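PDB 3TBF: glucosamine--fructose-6-phosphate aminotransferase [isomerizing], which probably makes glucosamine-6-phosphate from fructose-6-phosphate in its C-terminal isomerase domain, using ammonia that the full-length enzyme takes from glutamine. Local coordinates for residues 186-190 and 191-195; 134-138 and 139-143; 97-100 and 101-105; 32-36 and 37-41. All blocks are in the same frame, centred on the assembly; numbering follows the deposited sequence.

Interaction 1 (186-190 and 191-195); sequences NSLTD and QQIAK
Thr189 O accepts from Ile193 N at 3.0 Å and Asp190 O from Ala194 N, and these bonds close the first turn of helix 190-201. Thr189 and Gln192 form a capping box: each side chain accepts from the other's backbone N-H. Thr189 is the N-cap, and its OG1 takes a bond from Gln192 N at 3.0 Å. A chi1 of 73° sets OG1 between the backbone N and the carbonyl carbon of Thr189, facing the helix start. Gln192 returns the bond: its OE1 accepts from Thr189 N at 2.7 Å. The bond is nearly straight (167°), and the donor lies in the carbonyl plane of the Gln192 amide. The extended Gln192 chain crosses the Thr189 side chain at about a right angle, with CG 3.4 Å from OG1. Leu188 CD2 rests 3.5 Å from the same OE1. Leu188 CB also meets Ile193 CD1 at 3.8 Å. This N'-to-N4 apolar pair fits a hydrophobic staple. Leu188 packs further on Leu179 and Ala182 of helix 165-184, whose end is marked by a Schellman motif with Asn186 as C-prime residue. The reciprocal bonds satisfy both amides, Leu188-Ile193 adds an apolar hold, and the acid Asp190 probably suits the helix N-terminus.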
ATOM      1  N   ASN A 186      -8.593   9.291 -27.678  1.00 32.30           N
ATOM      2  CA  ASN A 186      -7.726   8.864 -28.780  1.00 32.57           C
ATOM      3  C   ASN A 186      -6.442   8.202 -28.349  1.00 30.85           C
ATOM      4  O   ASN A 186      -5.492   8.207 -29.083  1.00 30.54           O
ATOM      5  CB  ASN A 186      -7.442  10.067 -29.697  1.00 33.95           C
ATOM      6  CG  ASN A 186      -8.740  10.680 -30.248  1.00 36.09           C
ATOM      7  OD1 ASN A 186      -9.054  11.850 -29.999  1.00 36.13           O
ATOM      8  ND2 ASN A 186      -9.526   9.852 -30.950  1.00 37.57           N
ATOM      9  N   SER A 187      -6.436   7.590 -27.173  1.00 29.32           N
ATOM     10  CA  SER A 187      -5.230   6.921 -26.665  1.00 28.33           C
ATOM     11  C   SER A 187      -5.007   5.596 -27.391  1.00 27.61           C
ATOM     12  O   SER A 187      -3.886   5.080 -27.368  1.00 28.24           O
ATOM     13  CB  SER A 187      -5.351   6.668 -25.157  1.00 27.79           C
ATOM     14  OG  SER A 187      -5.948   7.784 -24.493  1.00 28.52           O
ATOM     15  N   LEU A 188      -6.054   5.057 -28.021  1.00 25.55           N
ATOM     16  CA  LEU A 188      -5.974   3.782 -28.748  1.00 25.88           C
ATOM     17  C   LEU A 188      -6.651   3.841 -30.131  1.00 25.98           C
ATOM     18  O   LEU A 188      -7.626   4.578 -30.327  1.00 25.81           O
ATOM     19  CB  LEU A 188      -6.628   2.648 -27.941  1.00 25.07           C
ATOM     20  CG  LEU A 188      -5.954   2.223 -26.623  1.00 24.78           C
ATOM     21  CD1 LEU A 188      -6.793   1.118 -25.917  1.00 22.66           C
ATOM     22  CD2 LEU A 188      -4.524   1.783 -26.817  1.00 21.81           C
ATOM     23  N   THR A 189      -6.149   3.059 -31.092  1.00 25.99           N
ATOM     24  CA  THR A 189      -6.804   3.003 -32.421  1.00 26.18           C
ATOM     25  C   THR A 189      -8.074   2.159 -32.350  1.00 26.05           C
ATOM     26  O   THR A 189      -8.215   1.338 -31.469  1.00 25.15           O
ATOM     27  CB  THR A 189      -5.926   2.368 -33.507  1.00 26.30           C
ATOM     28  OG1 THR A 189      -5.849   0.951 -33.298  1.00 22.56           O
ATOM     29  CG2 THR A 189      -4.559   2.985 -33.515  1.00 25.55           C
ATOM     30  N   ASP A 190      -8.984   2.348 -33.291  1.00 27.53           N
ATOM     31  CA  ASP A 190     -10.262   1.663 -33.231  1.00 27.99           C
ATOM     32  C   ASP A 190      -9.989   0.149 -33.292  1.00 27.56           C
ATOM     33  O   ASP A 190     -10.674  -0.653 -32.707  1.00 26.32           O
ATOM     34  CB  ASP A 190     -11.197   2.165 -34.341  1.00 29.24           C
ATOM     35  CG  ASP A 190     -11.760   3.602 -34.074  1.00 33.74           C
ATOM     36  OD1 ASP A 190     -11.660   4.138 -32.945  1.00 38.01           O
ATOM     37  OD2 ASP A 190     -12.323   4.209 -35.017  1.00 39.46           O
ATOM     38  N   GLN A 191      -8.908  -0.222 -33.940  1.00 28.14           N
ATOM     39  CA  GLN A 191      -8.544  -1.619 -34.068  1.00 28.63           C
ATOM     40  C   GLN A 191      -7.967  -2.234 -32.783  1.00 26.71           C
ATOM     41  O   GLN A 191      -8.220  -3.407 -32.465  1.00 25.54           O
ATOM     42  CB  GLN A 191      -7.576  -1.730 -35.218  1.00 30.12           C
ATOM     43  CG  GLN A 191      -7.265  -3.111 -35.690  1.00 36.62           C
ATOM     44  CD  GLN A 191      -6.468  -3.094 -37.059  1.00 46.46           C
ATOM     45  OE1 GLN A 191      -5.368  -3.673 -37.174  1.00 49.27           O
ATOM     46  NE2 GLN A 191      -7.038  -2.407 -38.079  1.00 49.49           N
ATOM     47  N   GLN A 192      -7.209  -1.448 -32.031  1.00 24.74           N
ATOM     48  CA  GLN A 192      -6.833  -1.865 -30.689  1.00 23.26           C
ATOM     49  C   GLN A 192      -8.057  -1.986 -29.752  1.00 21.94           C
ATOM     50  O   GLN A 192      -8.207  -2.967 -29.027  1.00 20.37           O
ATOM     51  CB  GLN A 192      -5.851  -0.879 -30.092  1.00 23.18           C
ATOM     52  CG  GLN A 192      -4.537  -0.857 -30.762  1.00 23.47           C
ATOM     53  CD  GLN A 192      -3.701   0.297 -30.278  1.00 23.77           C
ATOM     54  OE1 GLN A 192      -4.133   1.456 -30.295  1.00 26.63           O
ATOM     55  NE2 GLN A 192      -2.533  -0.013 -29.812  1.00 17.19           N
ATOM     56  N   ILE A 193      -8.918  -0.975 -29.752  1.00 21.29           N
ATOM     57  CA  ILE A 193     -10.120  -1.026 -28.967  1.00 20.81           C
ATOM     58  C   ILE A 193     -10.834  -2.348 -29.258  1.00 20.58           C
ATOM     59  O   ILE A 193     -11.204  -3.085 -28.355  1.00 20.20           O
ATOM     60  CB  ILE A 193     -11.038   0.147 -29.313  1.00 21.36           C
ATOM     61  CG1 ILE A 193     -10.330   1.462 -28.968  1.00 19.38           C
ATOM     62  CG2 ILE A 193     -12.410   0.035 -28.586  1.00 20.29           C
ATOM     63  CD1 ILE A 193     -10.263   1.714 -27.598  1.00 19.51           C
ATOM     64  N   ALA A 194     -10.963  -2.678 -30.533  1.00 21.10           N
ATOM     65  CA  ALA A 194     -11.665  -3.893 -30.939  1.00 20.31           C
ATOM     66  C   ALA A 194     -10.963  -5.166 -30.443  1.00 21.08           C
ATOM     67  O   ALA A 194     -11.606  -6.102 -30.033  1.00 21.38           O
ATOM     68  CB  ALA A 194     -11.813  -3.923 -32.416  1.00 20.40           C
ATOM     69  N   LYS A 195      -9.638  -5.185 -30.462  1.00 22.56           N
ATOM     70  CA  LYS A 195      -8.863  -6.345 -30.037  1.00 23.24           C
ATOM     71  C   LYS A 195      -8.999  -6.560 -28.519  1.00 22.58           C
ATOM     72  O   LYS A 195      -9.185  -7.689 -28.032  1.00 22.35           O
ATOM     73  CB  LYS A 195      -7.408  -6.115 -30.436  1.00 24.51           C
ATOM     74  CG  LYS A 195      -6.386  -6.977 -29.775  1.00 27.71           C
ATOM     75  CD  LYS A 195      -5.055  -6.697 -30.421  1.00 36.05           C
ATOM     76  CE  LYS A 195      -3.910  -6.600 -29.417  1.00 41.09           C
ATOM     77  NZ  LYS A 195      -3.749  -7.912 -28.693  1.00 46.33           N
TER

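Interaction 2 (134-138 and 139-143); sequences CICNV and PNSSL
Ser141 OG donates to Val138 O at 2.8 Å and closes the loop between strand 129-136 and helix 142-146. The hydroxyl comes almost straight at the end of the carbonyl, with a C=O...donor angle of 168°. Cys136 SG also lies near OG, 3.4 Å away. That sulfur accepts from Val138 N at 3.3 Å, so the chain turn after the strand is held by a thiol as well. Cys136 SG stands anti to its own backbone N (chi1 176°), which turns it into the bend. Val138 CG1 flanks the bend, 3.6 Å from Pro139 O and 4.1 Å from Ser141 CB. Deeper in, Cys134 SG touches Leu143 CB at 3.8 Å, and this joins strand and helix below the turn. Asn137 points away from the bend: its OD1 bonds Thr153 OG1 and Ala155 N, and its ND2 bonds Gly156 O. Ser141 is the N-cap residue of helix 142-146. The whole forms the first half of a beta-alpha-beta crossover from strand 129-136 to strand 149-152. Leu143 packs on helix 115-124 and on Ser107 and Ser109 of strand 103-109, while Ile135 turns to helix 165-184.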
ATOM      1  N   CYS A 134     -19.629   6.375  -9.953  1.00 20.09           N
ATOM      2  CA  CYS A 134     -19.646   5.237  -9.078  1.00 21.18           C
ATOM      3  C   CYS A 134     -19.599   3.952  -9.856  1.00 19.23           C
ATOM      4  O   CYS A 134     -20.359   3.771 -10.792  1.00 18.42           O
ATOM      5  CB  CYS A 134     -20.940   5.201  -8.265  1.00 22.71           C
ATOM      6  SG  CYS A 134     -20.813   3.795  -7.105  1.00 33.69           S
ATOM      7  N   ILE A 135     -18.729   3.042  -9.459  1.00 18.21           N
ATOM      8  CA  ILE A 135     -18.817   1.657  -9.939  1.00 17.58           C
ATOM      9  C   ILE A 135     -19.517   0.851  -8.859  1.00 19.52           C
ATOM     10  O   ILE A 135     -18.909   0.518  -7.842  1.00 18.29           O
ATOM     11  CB  ILE A 135     -17.463   1.054 -10.182  1.00 16.68           C
ATOM     12  CG1 ILE A 135     -16.694   1.956 -11.119  1.00 17.46           C
ATOM     13  CG2 ILE A 135     -17.548  -0.396 -10.674  1.00 11.35           C
ATOM     14  CD1 ILE A 135     -16.190   1.311 -12.192  1.00 19.42           C
ATOM     15  N   CYS A 136     -20.809   0.568  -9.057  1.00 21.25           N
ATOM     16  CA  CYS A 136     -21.615   0.013  -7.937  1.00 23.58           C
ATOM     17  C   CYS A 136     -22.460  -1.134  -8.419  1.00 22.08           C
ATOM     18  O   CYS A 136     -22.680  -1.261  -9.599  1.00 21.13           O
ATOM     19  CB  CYS A 136     -22.456   1.109  -7.232  1.00 24.29           C
ATOM     20  SG  CYS A 136     -23.644   0.531  -5.842  1.00 36.35           S
ATOM     21  N   ASN A 137     -22.898  -1.971  -7.486  1.00 22.20           N
ATOM     22  CA  ASN A 137     -23.728  -3.142  -7.777  1.00 22.62           C
ATOM     23  C   ASN A 137     -25.231  -2.999  -7.431  1.00 22.90           C
ATOM     24  O   ASN A 137     -26.061  -3.752  -7.936  1.00 22.91           O
ATOM     25  CB  ASN A 137     -23.199  -4.382  -7.069  1.00 22.21           C
ATOM     26  CG  ASN A 137     -23.729  -5.666  -7.705  1.00 23.92           C
ATOM     27  OD1 ASN A 137     -23.625  -5.838  -8.909  1.00 23.39           O
ATOM     28  ND2 ASN A 137     -24.283  -6.555  -6.901  1.00 23.85           N
ATOM     29  N   VAL A 138     -25.561  -2.049  -6.574  1.00 23.67           N
ATOM     30  CA  VAL A 138     -26.932  -1.848  -6.095  1.00 24.09           C
ATOM     31  C   VAL A 138     -27.441  -0.529  -6.628  1.00 25.50           C
ATOM     32  O   VAL A 138     -27.046   0.527  -6.136  1.00 24.53           O
ATOM     33  CB  VAL A 138     -26.986  -1.814  -4.569  1.00 24.31           C
ATOM     34  CG1 VAL A 138     -28.440  -1.393  -4.070  1.00 24.17           C
ATOM     35  CG2 VAL A 138     -26.510  -3.153  -4.006  1.00 20.75           C
ATOM     36  N   PRO A 139     -28.317  -0.572  -7.639  1.00 27.69           N
ATOM     37  CA  PRO A 139     -28.872   0.683  -8.136  1.00 29.58           C
ATOM     38  C   PRO A 139     -29.805   1.251  -7.089  1.00 31.44           C
ATOM     39  O   PRO A 139     -30.477   0.505  -6.332  1.00 33.20           O
ATOM     40  CB  PRO A 139     -29.648   0.276  -9.407  1.00 30.18           C
ATOM     41  CG  PRO A 139     -30.012  -1.163  -9.204  1.00 29.67           C
ATOM     42  CD  PRO A 139     -28.939  -1.750  -8.267  1.00 28.07           C
ATOM     43  N   ASN A 140     -29.867   2.556  -7.030  1.00 32.37           N
ATOM     44  CA  ASN A 140     -30.632   3.160  -5.955  1.00 34.13           C
ATOM     45  C   ASN A 140     -29.943   2.960  -4.589  1.00 32.36           C
ATOM     46  O   ASN A 140     -30.516   2.452  -3.630  1.00 33.49           O
ATOM     47  CB  ASN A 140     -32.080   2.660  -5.910  1.00 34.67           C
ATOM     48  CG  ASN A 140     -32.915   3.483  -4.945  1.00 40.67           C
ATOM     49  OD1 ASN A 140     -32.784   4.713  -4.925  1.00 46.32           O
ATOM     50  ND2 ASN A 140     -33.712   2.818  -4.083  1.00 44.53           N
ATOM     51  N   SER A 141     -28.686   3.354  -4.539  1.00 30.16           N
ATOM     52  CA  SER A 141     -27.909   3.337  -3.321  1.00 27.79           C
ATOM     53  C   SER A 141     -27.414   4.761  -3.199  1.00 25.52           C
ATOM     54  O   SER A 141     -27.484   5.497  -4.141  1.00 24.93           O
ATOM     55  CB  SER A 141     -26.765   2.334  -3.434  1.00 26.92           C
ATOM     56  OG  SER A 141     -25.981   2.604  -4.577  1.00 27.48           O
ATOM     57  N   SER A 142     -26.969   5.157  -2.028  1.00 24.53           N
ATOM     58  CA  SER A 142     -26.531   6.521  -1.806  1.00 23.32           C
ATOM     59  C   SER A 142     -25.430   6.892  -2.789  1.00 22.54           C
ATOM     60  O   SER A 142     -25.469   7.961  -3.378  1.00 22.16           O
ATOM     61  CB  SER A 142     -26.006   6.675  -0.392  1.00 23.40           C
ATOM     62  OG  SER A 142     -26.956   6.243   0.550  1.00 22.45           O
ATOM     63  N   LEU A 143     -24.465   5.995  -2.980  1.00 21.23           N
ATOM     64  CA  LEU A 143     -23.383   6.246  -3.911  1.00 21.37           C
ATOM     65  C   LEU A 143     -23.843   6.475  -5.354  1.00 21.14           C
ATOM     66  O   LEU A 143     -23.329   7.366  -6.030  1.00 22.44           O
ATOM     67  CB  LEU A 143     -22.369   5.116  -3.877  1.00 20.51           C
ATOM     68  CG  LEU A 143     -21.294   5.198  -2.794  1.00 23.19           C
ATOM     69  CD1 LEU A 143     -20.434   3.938  -2.917  1.00 23.97           C
ATOM     70  CD2 LEU A 143     -20.433   6.458  -2.852  1.00 20.00           C
TER

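Interaction 3 (97-100 and 101-105); sequences NVVV and DGSLF
Val99 lays its CG1 methyl against Ser103 CB at 3.7 Å, across the mouth of a tight bend. CG1 is anti to the backbone N of Val99 (chi1 176°), and this branch is the one that reaches the serine. The bend itself is a type II beta turn from Val100 to Ser103. Its closing bond is weak: Ser103 N lies 3.4 Å from Val100 O, and the N-H...O angle is only 121°. The same carbonyl oxygen also sits 3.2 Å from Ser103 CB, so the serine packs on it with carbon as well as with its amide. Ser103 OG is 3.7 Å from Val100 CB. It also has a weak hydrogen bond to His56 ND1 on the adjoining strand 56-61. Val100 points its CG1 forward along the next residue, 3.2 Å from Asp101 O, which is a close fit. Gly102 takes the third place of the turn with phi 74°, a backbone shape that favours glycine. Asp101 stands at the outer corner, and its OD1 is bonded to Asn128 ND2. On the outward side the loop meets the second subunit: Val98 N bonds Glu77 of that subunit, and Val100 packs on its Pro83. The turn therefore delivers the chain from a loop at the subunit interface into strand 103-109. That strand is the middle one of a five-stranded parallel sheet with order 2-1-3-4-5, as expected for the alpha/beta fold of a SIS domain.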
ATOM      1  N   ASN A  97      -6.084  16.880   1.549  1.00 25.25           N
ATOM      2  CA  ASN A  97      -5.523  16.603   0.230  1.00 24.89           C
ATOM      3  C   ASN A  97      -5.757  17.700  -0.803  1.00 25.47           C
ATOM      4  O   ASN A  97      -6.586  18.594  -0.618  1.00 24.85           O
ATOM      5  CB  ASN A  97      -6.086  15.307  -0.326  1.00 24.44           C
ATOM      6  CG  ASN A  97      -7.565  15.406  -0.630  1.00 25.01           C
ATOM      7  OD1 ASN A  97      -8.352  15.890   0.186  1.00 24.49           O
ATOM      8  ND2 ASN A  97      -7.954  14.951  -1.810  1.00 26.25           N
ATOM      9  N   VAL A  98      -4.979  17.601  -1.880  1.00 25.82           N
ATOM     10  CA  VAL A  98      -4.998  18.511  -2.990  1.00 26.51           C
ATOM     11  C   VAL A  98      -5.562  17.775  -4.194  1.00 27.73           C
ATOM     12  O   VAL A  98      -5.218  16.627  -4.478  1.00 27.61           O
ATOM     13  CB  VAL A  98      -3.582  18.978  -3.366  1.00 27.24           C
ATOM     14  CG1 VAL A  98      -3.622  19.863  -4.635  1.00 28.71           C
ATOM     15  CG2 VAL A  98      -2.916  19.722  -2.257  1.00 26.23           C
ATOM     16  N   VAL A  99      -6.398  18.457  -4.938  1.00 29.51           N
ATOM     17  CA  VAL A  99      -7.105  17.865  -6.036  1.00 30.61           C
ATOM     18  C   VAL A  99      -6.615  18.468  -7.331  1.00 32.63           C
ATOM     19  O   VAL A  99      -6.839  19.637  -7.587  1.00 33.52           O
ATOM     20  CB  VAL A  99      -8.584  18.151  -5.895  1.00 30.62           C
ATOM     21  CG1 VAL A  99      -9.354  17.609  -7.139  1.00 31.29           C
ATOM     22  CG2 VAL A  99      -9.085  17.548  -4.612  1.00 28.06           C
ATOM     23  N   VAL A 100      -5.928  17.677  -8.137  1.00 34.42           N
ATOM     24  CA  VAL A 100      -5.491  18.109  -9.476  1.00 36.97           C
ATOM     25  C   VAL A 100      -6.667  18.721 -10.305  1.00 37.37           C
ATOM     26  O   VAL A 100      -7.814  18.248 -10.237  1.00 36.79           O
ATOM     27  CB  VAL A 100      -4.921  16.870 -10.244  1.00 37.76           C
ATOM     28  CG1 VAL A 100      -4.603  17.221 -11.660  1.00 40.13           C
ATOM     29  CG2 VAL A 100      -3.655  16.266  -9.487  1.00 39.73           C
ATOM     30  N   ASP A 101      -6.409  19.767 -11.084  1.00 37.88           N
ATOM     31  CA  ASP A 101      -7.454  20.242 -12.017  1.00 38.50           C
ATOM     32  C   ASP A 101      -7.889  19.099 -12.951  1.00 36.20           C
ATOM     33  O   ASP A 101      -7.077  18.300 -13.407  1.00 34.80           O
ATOM     34  CB  ASP A 101      -6.987  21.429 -12.888  1.00 40.49           C
ATOM     35  CG  ASP A 101      -7.327  22.830 -12.281  1.00 45.56           C
ATOM     36  OD1 ASP A 101      -8.232  22.982 -11.409  1.00 49.46           O
ATOM     37  OD2 ASP A 101      -6.673  23.813 -12.717  1.00 50.96           O
ATOM     38  N   GLY A 102      -9.181  19.045 -13.235  1.00 34.70           N
ATOM     39  CA  GLY A 102      -9.706  18.044 -14.161  1.00 33.59           C
ATOM     40  C   GLY A 102      -9.760  16.625 -13.605  1.00 31.16           C
ATOM     41  O   GLY A 102      -9.740  15.651 -14.359  1.00 29.92           O
ATOM     42  N   SER A 103      -9.856  16.536 -12.281  1.00 28.81           N
ATOM     43  CA  SER A 103      -9.871  15.273 -11.588  1.00 26.64           C
ATOM     44  C   SER A 103     -11.265  14.682 -11.548  1.00 24.13           C
ATOM     45  O   SER A 103     -12.207  15.372 -11.168  1.00 24.99           O
ATOM     46  CB  SER A 103      -9.397  15.463 -10.162  1.00 26.06           C
ATOM     47  OG  SER A 103      -8.105  14.962 -10.042  1.00 28.20           O
ATOM     48  N   LEU A 104     -11.384  13.409 -11.899  1.00 20.86           N
ATOM     49  CA  LEU A 104     -12.648  12.695 -11.793  1.00 18.83           C
ATOM     50  C   LEU A 104     -12.583  11.848 -10.550  1.00 17.07           C
ATOM     51  O   LEU A 104     -11.606  11.141 -10.340  1.00 17.18           O
ATOM     52  CB  LEU A 104     -12.847  11.796 -13.019  1.00 18.72           C
ATOM     53  CG  LEU A 104     -14.106  10.956 -13.071  1.00 18.79           C
ATOM     54  CD1 LEU A 104     -15.309  11.899 -13.238  1.00 17.06           C
ATOM     55  CD2 LEU A 104     -14.006   9.893 -14.159  1.00 14.48           C
ATOM     56  N   PHE A 105     -13.584  11.976  -9.704  1.00 15.95           N
ATOM     57  CA  PHE A 105     -13.705  11.197  -8.491  1.00 15.28           C
ATOM     58  C   PHE A 105     -14.462   9.900  -8.822  1.00 15.23           C
ATOM     59  O   PHE A 105     -15.598   9.916  -9.251  1.00 16.64           O
ATOM     60  CB  PHE A 105     -14.442  12.012  -7.412  1.00 14.88           C
ATOM     61  CG  PHE A 105     -14.538  11.316  -6.093  1.00 16.69           C
ATOM     62  CD1 PHE A 105     -15.528  10.364  -5.857  1.00 19.01           C
ATOM     63  CD2 PHE A 105     -13.631  11.564  -5.097  1.00 18.26           C
ATOM     64  CE1 PHE A 105     -15.604   9.693  -4.627  1.00 17.34           C
ATOM     65  CE2 PHE A 105     -13.728  10.918  -3.855  1.00 20.40           C
ATOM     66  CZ  PHE A 105     -14.701   9.962  -3.644  1.00 18.23           C
TER

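Interaction 4 (32-36 and 37-41); sequences SLADG and EISLD
The peptide carbonyl of Glu37 has Leu33 CD2 directly over one face, 3.6 Å from Glu37 C. Leu33 CG lies anti to its own carbonyl carbon (chi1 -70°), which helps bring CD2 there. At the edge of the carbonyl, Ala34 N donates to Glu37 O at 3.0 Å, in the carbonyl plane. Glu37 CB leaves on the other side of that plane. Leu33 CA also offers a CA-H...O contact to Glu37 O at 3.3 Å. The return bond, Glu37 N to Ala34 O, is weak at 3.3 Å. These two residues are the hydrogen-bonded pair of a small antiparallel hairpin. A type I' turn joins them, with positive phi at both Asp35 and Gly36. Leu33 and Ile38 form the next, non-hydrogen-bonded pair; their side chains diverge, but Leu33 CD2 still reaches Ile38 CG1 at 4.0 Å. Beyond it Ser39 N donates to Ser32 O at 3.2 Å. On the side of Ala34, its CB meets Ser39 CB at 3.8 Å. The hairpin lies against two helices. Ser32 and Ile38 pack on helix 165-184, Ile38 also touches Thr197 of helix 190-201, and Lys201 of that helix bonds Gly36 O.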
ATOM      1  N   SER A  32     -22.832  -3.000 -21.520  1.00 29.35           N
ATOM      2  CA  SER A  32     -22.171  -1.828 -22.077  1.00 30.54           C
ATOM      3  C   SER A  32     -21.971  -1.905 -23.585  1.00 31.69           C
ATOM      4  O   SER A  32     -21.424  -0.997 -24.190  1.00 32.06           O
ATOM      5  CB  SER A  32     -20.839  -1.638 -21.377  1.00 30.71           C
ATOM      6  OG  SER A  32     -19.942  -2.675 -21.753  1.00 31.19           O
ATOM      7  N   LEU A  33     -22.422  -2.995 -24.181  1.00 33.20           N
ATOM      8  CA  LEU A  33     -22.251  -3.231 -25.610  1.00 35.07           C
ATOM      9  C   LEU A  33     -23.421  -2.672 -26.429  1.00 37.02           C
ATOM     10  O   LEU A  33     -24.528  -2.463 -25.918  1.00 36.72           O
ATOM     11  CB  LEU A  33     -22.117  -4.736 -25.901  1.00 34.24           C
ATOM     12  CG  LEU A  33     -20.852  -5.494 -25.467  1.00 34.64           C
ATOM     13  CD1 LEU A  33     -20.799  -6.908 -26.137  1.00 33.06           C
ATOM     14  CD2 LEU A  33     -19.557  -4.726 -25.740  1.00 31.45           C
ATOM     15  N   ALA A  34     -23.140  -2.434 -27.703  1.00 39.12           N
ATOM     16  CA  ALA A  34     -24.146  -2.142 -28.710  1.00 40.44           C
ATOM     17  C   ALA A  34     -23.588  -2.700 -29.992  1.00 41.67           C
ATOM     18  O   ALA A  34     -22.591  -2.183 -30.525  1.00 41.85           O
ATOM     19  CB  ALA A  34     -24.369  -0.648 -28.829  1.00 40.75           C
ATOM     20  N   ASP A  35     -24.210  -3.776 -30.465  1.00 42.95           N
ATOM     21  CA  ASP A  35     -23.751  -4.513 -31.658  1.00 44.33           C
ATOM     22  C   ASP A  35     -22.378  -5.165 -31.413  1.00 43.28           C
ATOM     23  O   ASP A  35     -21.555  -5.266 -32.322  1.00 42.78           O
ATOM     24  CB  ASP A  35     -23.676  -3.603 -32.912  1.00 45.90           C
ATOM     25  CG  ASP A  35     -25.046  -2.995 -33.312  1.00 49.79           C
ATOM     26  OD1 ASP A  35     -26.068  -3.734 -33.371  1.00 52.50           O
ATOM     27  OD2 ASP A  35     -25.078  -1.762 -33.584  1.00 54.40           O
ATOM     28  N   GLY A  36     -22.147  -5.590 -30.173  1.00 42.26           N
ATOM     29  CA  GLY A  36     -20.868  -6.201 -29.773  1.00 41.17           C
ATOM     30  C   GLY A  36     -19.680  -5.262 -29.647  1.00 39.92           C
ATOM     31  O   GLY A  36     -18.587  -5.739 -29.507  1.00 38.67           O
ATOM     32  N   GLU A  37     -19.905  -3.947 -29.711  1.00 39.12           N
ATOM     33  CA  GLU A  37     -18.852  -2.949 -29.529  1.00 39.63           C
ATOM     34  C   GLU A  37     -19.094  -2.163 -28.256  1.00 38.13           C
ATOM     35  O   GLU A  37     -20.231  -1.876 -27.901  1.00 37.24           O
ATOM     36  CB  GLU A  37     -18.828  -1.956 -30.686  1.00 40.54           C
ATOM     37  CG  GLU A  37     -18.505  -2.583 -32.039  1.00 44.31           C
ATOM     38  CD  GLU A  37     -18.470  -1.538 -33.160  1.00 49.91           C
ATOM     39  OE1 GLU A  37     -19.080  -0.446 -33.001  1.00 52.36           O
ATOM     40  OE2 GLU A  37     -17.829  -1.804 -34.202  1.00 53.18           O
ATOM     41  N   ILE A  38     -18.025  -1.813 -27.571  1.00 37.23           N
ATOM     42  CA  ILE A  38     -18.168  -0.967 -26.407  1.00 37.28           C
ATOM     43  C   ILE A  38     -18.685   0.367 -26.860  1.00 37.83           C
ATOM     44  O   ILE A  38     -18.169   0.937 -27.814  1.00 36.40           O
ATOM     45  CB  ILE A  38     -16.877  -0.805 -25.599  1.00 36.81           C
ATOM     46  CG1 ILE A  38     -16.602  -2.104 -24.849  1.00 35.65           C
ATOM     47  CG2 ILE A  38     -17.056   0.253 -24.576  1.00 36.33           C
ATOM     48  CD1 ILE A  38     -15.272  -2.203 -24.262  1.00 33.47           C
ATOM     49  N   SER A  39     -19.743   0.810 -26.186  1.00 38.90           N
ATOM     50  CA  SER A  39     -20.479   1.973 -26.616  1.00 41.39           C
ATOM     51  C   SER A  39     -20.620   3.029 -25.527  1.00 42.64           C
ATOM     52  O   SER A  39     -21.005   2.749 -24.393  1.00 41.74           O
ATOM     53  CB  SER A  39     -21.872   1.568 -27.117  1.00 41.68           C
ATOM     54  OG  SER A  39     -22.624   2.699 -27.542  1.00 42.39           O
ATOM     55  N   LEU A  40     -20.352   4.261 -25.921  1.00 45.05           N
ATOM     56  CA  LEU A  40     -20.528   5.407 -25.047  1.00 46.92           C
ATOM     57  C   LEU A  40     -22.032   5.680 -24.814  1.00 48.48           C
ATOM     58  O   LEU A  40     -22.409   6.157 -23.746  1.00 47.70           O
ATOM     59  CB  LEU A  40     -19.821   6.626 -25.658  1.00 47.17           C
ATOM     60  CG  LEU A  40     -19.474   7.742 -24.690  1.00 47.88           C
ATOM     61  CD1 LEU A  40     -18.555   7.183 -23.605  1.00 46.94           C
ATOM     62  CD2 LEU A  40     -18.840   8.938 -25.430  1.00 47.09           C
ATOM     63  N   ASP A  41     -22.866   5.347 -25.813  1.00 50.53           N
ATOM     64  CA  ASP A  41     -24.346   5.482 -25.731  1.00 52.07           C
ATOM     65  C   ASP A  41     -25.002   4.637 -24.655  1.00 51.56           C
ATOM     66  O   ASP A  41     -26.125   4.914 -24.280  1.00 52.26           O
ATOM     67  CB  ASP A  41     -25.014   5.111 -27.058  1.00 52.89           C
ATOM     68  CG  ASP A  41     -24.583   6.024 -28.210  1.00 56.67           C
ATOM     69  OD1 ASP A  41     -24.152   7.179 -27.933  1.00 60.03           O
ATOM     70  OD2 ASP A  41     -24.671   5.578 -29.390  1.00 59.36           O
TER

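Along the chain the contacts come in the order interaction 4, 3, 2, 1. None touches another. Interactions 2 and 3 share the first SIS domain and its parallel sheet: their strands 129-136 and 103-109 are neighbours, the centres are 22 Å apart, and the nearest atoms about 5 Å. The centres of interactions 1 and 4 are closer, 14 Å apart, with nearest atoms again about 5 Å apart. They are linked through helices 165-184 and 190-201, on which the 32-41 hairpin packs and between which the 186-195 cap lies. Interaction 3 alone meets the second subunit. In each the chain changes direction: a hairpin, a turn into a strand, a strand-to-helix loop and a helix start.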